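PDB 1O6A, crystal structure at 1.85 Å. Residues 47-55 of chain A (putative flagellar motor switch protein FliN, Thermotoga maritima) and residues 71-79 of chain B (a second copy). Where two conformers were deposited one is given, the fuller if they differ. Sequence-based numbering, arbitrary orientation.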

# COMPACT_ATOMS: atom_id res chain seq x y z
N GLU A 47 2.86 -10.04 -10.96
CA GLU A 47 1.57 -9.50 -11.43
C GLU A 47 0.61 -9.39 -10.26
O GLU A 47 0.55 -10.26 -9.37
CB GLU A 47 1.02 -10.40 -12.52
CG GLU A 47 -0.21 -9.87 -13.20
CD GLU A 47 -0.61 -10.76 -14.38
OE1 GLU A 47 0.29 -11.44 -14.97
OE2 GLU A 47 -1.81 -10.78 -14.69
N LEU A 48 -0.14 -8.29 -10.23
CA LEU A 48 -1.05 -8.01 -9.15
C LEU A 48 -2.53 -8.11 -9.58
O LEU A 48 -2.87 -8.15 -10.76
CB LEU A 48 -0.77 -6.61 -8.62
CG LEU A 48 0.65 -6.32 -8.16
CD1 LEU A 48 0.78 -4.79 -7.95
CD2 LEU A 48 0.96 -7.13 -6.93
N ASP A 49 -3.39 -8.15 -8.58
CA ASP A 49 -4.81 -8.33 -8.75
C ASP A 49 -5.54 -7.08 -9.18
O ASP A 49 -6.71 -7.13 -9.40
CB ASP A 49 -5.44 -8.95 -7.46
CG ASP A 49 -5.40 -8.00 -6.19
OD1 ASP A 49 -4.90 -6.82 -6.18
OD2 ASP A 49 -5.88 -8.42 -5.08
N LYS A 50 -4.83 -6.01 -9.41
CA LYS A 50 -5.43 -4.74 -9.84
C LYS A 50 -5.40 -4.56 -11.37
O LYS A 50 -4.41 -4.86 -12.03
CB LYS A 50 -4.70 -3.61 -9.13
CG LYS A 50 -5.45 -2.23 -9.26
CD LYS A 50 -4.80 -1.08 -8.46
CE LYS A 50 -5.00 -1.26 -6.94
NZ LYS A 50 -6.41 -1.32 -6.55
N LEU A 51 -6.52 -4.10 -11.93
CA LEU A 51 -6.65 -3.91 -13.34
C LEU A 51 -6.37 -2.47 -13.73
O LEU A 51 -6.67 -1.54 -12.99
CB LEU A 51 -8.08 -4.30 -13.84
CG LEU A 51 -8.52 -5.74 -13.51
CD1 LEU A 51 -10.03 -5.93 -13.61
CD2 LEU A 51 -7.82 -6.74 -14.34
N THR A 52 -5.90 -2.29 -14.96
CA THR A 52 -5.76 -0.94 -15.49
C THR A 52 -7.18 -0.38 -15.62
O THR A 52 -8.17 -1.06 -16.01
CB THR A 52 -5.02 -0.89 -16.84
OG1 THR A 52 -5.65 -1.76 -17.77
CG2 THR A 52 -3.60 -1.41 -16.69
N GLY A 53 -7.30 0.87 -15.26
CA GLY A 53 -8.60 1.47 -15.15
C GLY A 53 -9.11 1.53 -13.72
O GLY A 53 -10.08 2.22 -13.48
N GLU A 54 -8.45 0.83 -12.79
CA GLU A 54 -8.86 0.89 -11.38
C GLU A 54 -8.02 1.84 -10.57
O GLU A 54 -6.85 2.06 -10.90
CB GLU A 54 -8.80 -0.46 -10.73
CG GLU A 54 -9.76 -1.48 -11.30
CD GLU A 54 -9.85 -2.68 -10.39
OE1 GLU A 54 -8.88 -3.47 -10.37
OE2 GLU A 54 -10.88 -2.85 -9.69
N PRO A 55 -8.60 2.41 -9.52
CA PRO A 55 -7.87 3.31 -8.63
C PRO A 55 -7.00 2.54 -7.62
O PRO A 55 -7.17 1.32 -7.48
CB PRO A 55 -9.00 4.04 -7.89
CG PRO A 55 -10.09 2.99 -7.80
CD PRO A 55 -10.01 2.27 -9.11
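Chain B (71-79) VVIDENFGV

Chain B lies along chain A as an antiparallel strand, held mainly by backbone hydrogen bonds. Leu A48 N donates to Phe B77 O at 2.9 Å. Phe B77 N in turn donates to Lys A50 O, also at 2.9 Å. Thr A52 N donates to Glu B75 O at 2.9 Å. All three are nearly straight, with angles at the hydrogen of 160° to 165°.

One side chain joins this ladder. Asn B76 ND2 donates to Leu A48 O at 2.9 Å. The amide thus takes up a carbonyl where chain A turns a corner at Asp A49. The corner goes with a beta bulge. Glu A47 pairs with Gly B78, CA to CA 4.2 Å, and Leu A51 pairs with Asn B76, CA to CA 4.3 Å. Four residue steps on chain A are therefore matched by two on chain B, a register shift of 2. Both are non-hydrogen-bonded antiparallel pairs. Close CA-H...O contacts support the second: Asn B76 CA lies 3.3 Å from Lys A50 O, and Leu A51 CA lies 3.3 Å from Glu B75 O.

Two waters extend the polar contact. Water 1 lies 2.7 Å from Glu A47 OE2 and 2.7 Å from Ile B73 O. Water 2 lies 2.7 Å from Thr A52 OG1 and donates to Asp B74 O at 2.9 Å.

Each chain turns back beside the contact. In chain B, a type II' turn from Ile B73 to Asn B76 links strand 71-73 to strand 76-79. Asn B76 N donates to Ile B73 O at 3.0 Å, and Ile B73 N to Asn B76 O at 2.8 Å. In chain A, a type II turn runs from Leu A51 to Glu A54, and Glu A54 N donates to Leu A51 O at 3.0 Å. The positive phi of Gly A53 suits glycine, since a CB there would be jammed against the preceding carbonyl.

Phe B77 has the largest area covered by the other stretch. Thr A52 CG2 sits over one face of its ring, 4.2 Å from the centroid. Lys A50 CG is 4.0 Å from Phe B77 CD2, while Lys A50 NZ reaches back to Pro A55 O at 2.9 Å. Thr A52 CG2 also meets Val B72 CG1 at 3.8 Å.

Farther along, Leu A51 CD2 approaches Asn B76 OD1 at 3.6 Å. The extended Glu A47 side chain brings OE2 to 3.6 Å from Asn B76 CB. A CB on Gly B78 would clash with Ile B73 CD1. Together the two stretches bury 670 Å².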

# COMPACT_ATOMS: atom_id res chain seq x y z
N VAL B 71 4.70 -1.81 -13.84
CA VAL B 71 4.51 -2.18 -15.21
C VAL B 71 3.08 -2.60 -15.42
O VAL B 71 2.33 -2.85 -14.48
CB VAL B 71 5.46 -3.37 -15.66
CG1 VAL B 71 6.93 -2.98 -15.61
CG2 VAL B 71 5.22 -4.64 -14.85
N VAL B 72 2.70 -2.67 -16.67
CA VAL B 72 1.42 -3.26 -17.10
C VAL B 72 1.66 -4.55 -17.83
O VAL B 72 2.47 -4.58 -18.75
CB VAL B 72 0.70 -2.32 -18.01
CG1 VAL B 72 -0.60 -2.93 -18.55
CG2 VAL B 72 0.34 -1.04 -17.26
N ILE B 73 0.97 -5.59 -17.43
CA ILE B 73 1.00 -6.87 -18.13
C ILE B 73 -0.43 -7.15 -18.59
O ILE B 73 -1.26 -7.56 -17.80
CB ILE B 73 1.51 -7.99 -17.23
CG1 ILE B 73 2.83 -7.63 -16.55
CG2 ILE B 73 1.67 -9.30 -18.04
CD1 ILE B 73 2.78 -7.86 -15.09
N ASP B 74 -0.64 -6.89 -19.88
CA ASP B 74 -1.93 -7.02 -20.56
C ASP B 74 -2.89 -6.01 -19.92
O ASP B 74 -2.78 -4.82 -20.20
CB ASP B 74 -2.44 -8.49 -20.51
CG ASP B 74 -3.74 -8.71 -21.27
OD1 ASP B 74 -4.17 -7.84 -22.06
OD2 ASP B 74 -4.41 -9.76 -21.12
N GLU B 75 -3.80 -6.45 -19.06
CA GLU B 75 -4.66 -5.49 -18.37
C GLU B 75 -4.49 -5.44 -16.85
O GLU B 75 -5.28 -4.83 -16.19
CB GLU B 75 -6.13 -5.66 -18.76
CG GLU B 75 -6.78 -6.93 -18.30
CD GLU B 75 -8.27 -6.98 -18.58
OE1 GLU B 75 -8.75 -6.19 -19.45
OE2 GLU B 75 -8.96 -7.85 -17.96
N ASN B 76 -3.44 -6.03 -16.32
CA ASN B 76 -3.17 -5.99 -14.88
C ASN B 76 -1.91 -5.19 -14.61
O ASN B 76 -0.95 -5.22 -15.40
CB ASN B 76 -2.97 -7.41 -14.32
CG ASN B 76 -4.28 -8.16 -14.18
OD1 ASN B 76 -4.85 -8.53 -15.19
ND2 ASN B 76 -4.77 -8.36 -12.95
N PHE B 77 -1.90 -4.51 -13.47
CA PHE B 77 -0.66 -3.91 -13.02
C PHE B 77 0.25 -4.98 -12.46
O PHE B 77 -0.18 -6.05 -12.03
CB PHE B 77 -0.91 -2.86 -11.94
CG PHE B 77 -1.50 -1.62 -12.45
CD1 PHE B 77 -0.74 -0.71 -13.19
CD2 PHE B 77 -2.86 -1.35 -12.23
CE1 PHE B 77 -1.31 0.41 -13.67
CE2 PHE B 77 -3.42 -0.22 -12.70
CZ PHE B 77 -2.67 0.67 -13.43
N GLY B 78 1.52 -4.65 -12.48
CA GLY B 78 2.56 -5.50 -11.96
C GLY B 78 3.73 -4.64 -11.51
O GLY B 78 3.70 -3.44 -11.66
N VAL B 79 4.76 -5.29 -10.95
CA VAL B 79 5.99 -4.63 -10.56
C VAL B 79 7.16 -5.46 -11.06
O VAL B 79 7.09 -6.70 -11.04
CB VAL B 79 6.09 -4.36 -9.03
CG1 VAL B 79 5.08 -3.30 -8.65
CG2 VAL B 79 5.88 -5.62 -8.22
O HOH W 1 -1.87 -10.13 -17.29
O HOH W 2 -4.25 -2.37 -20.05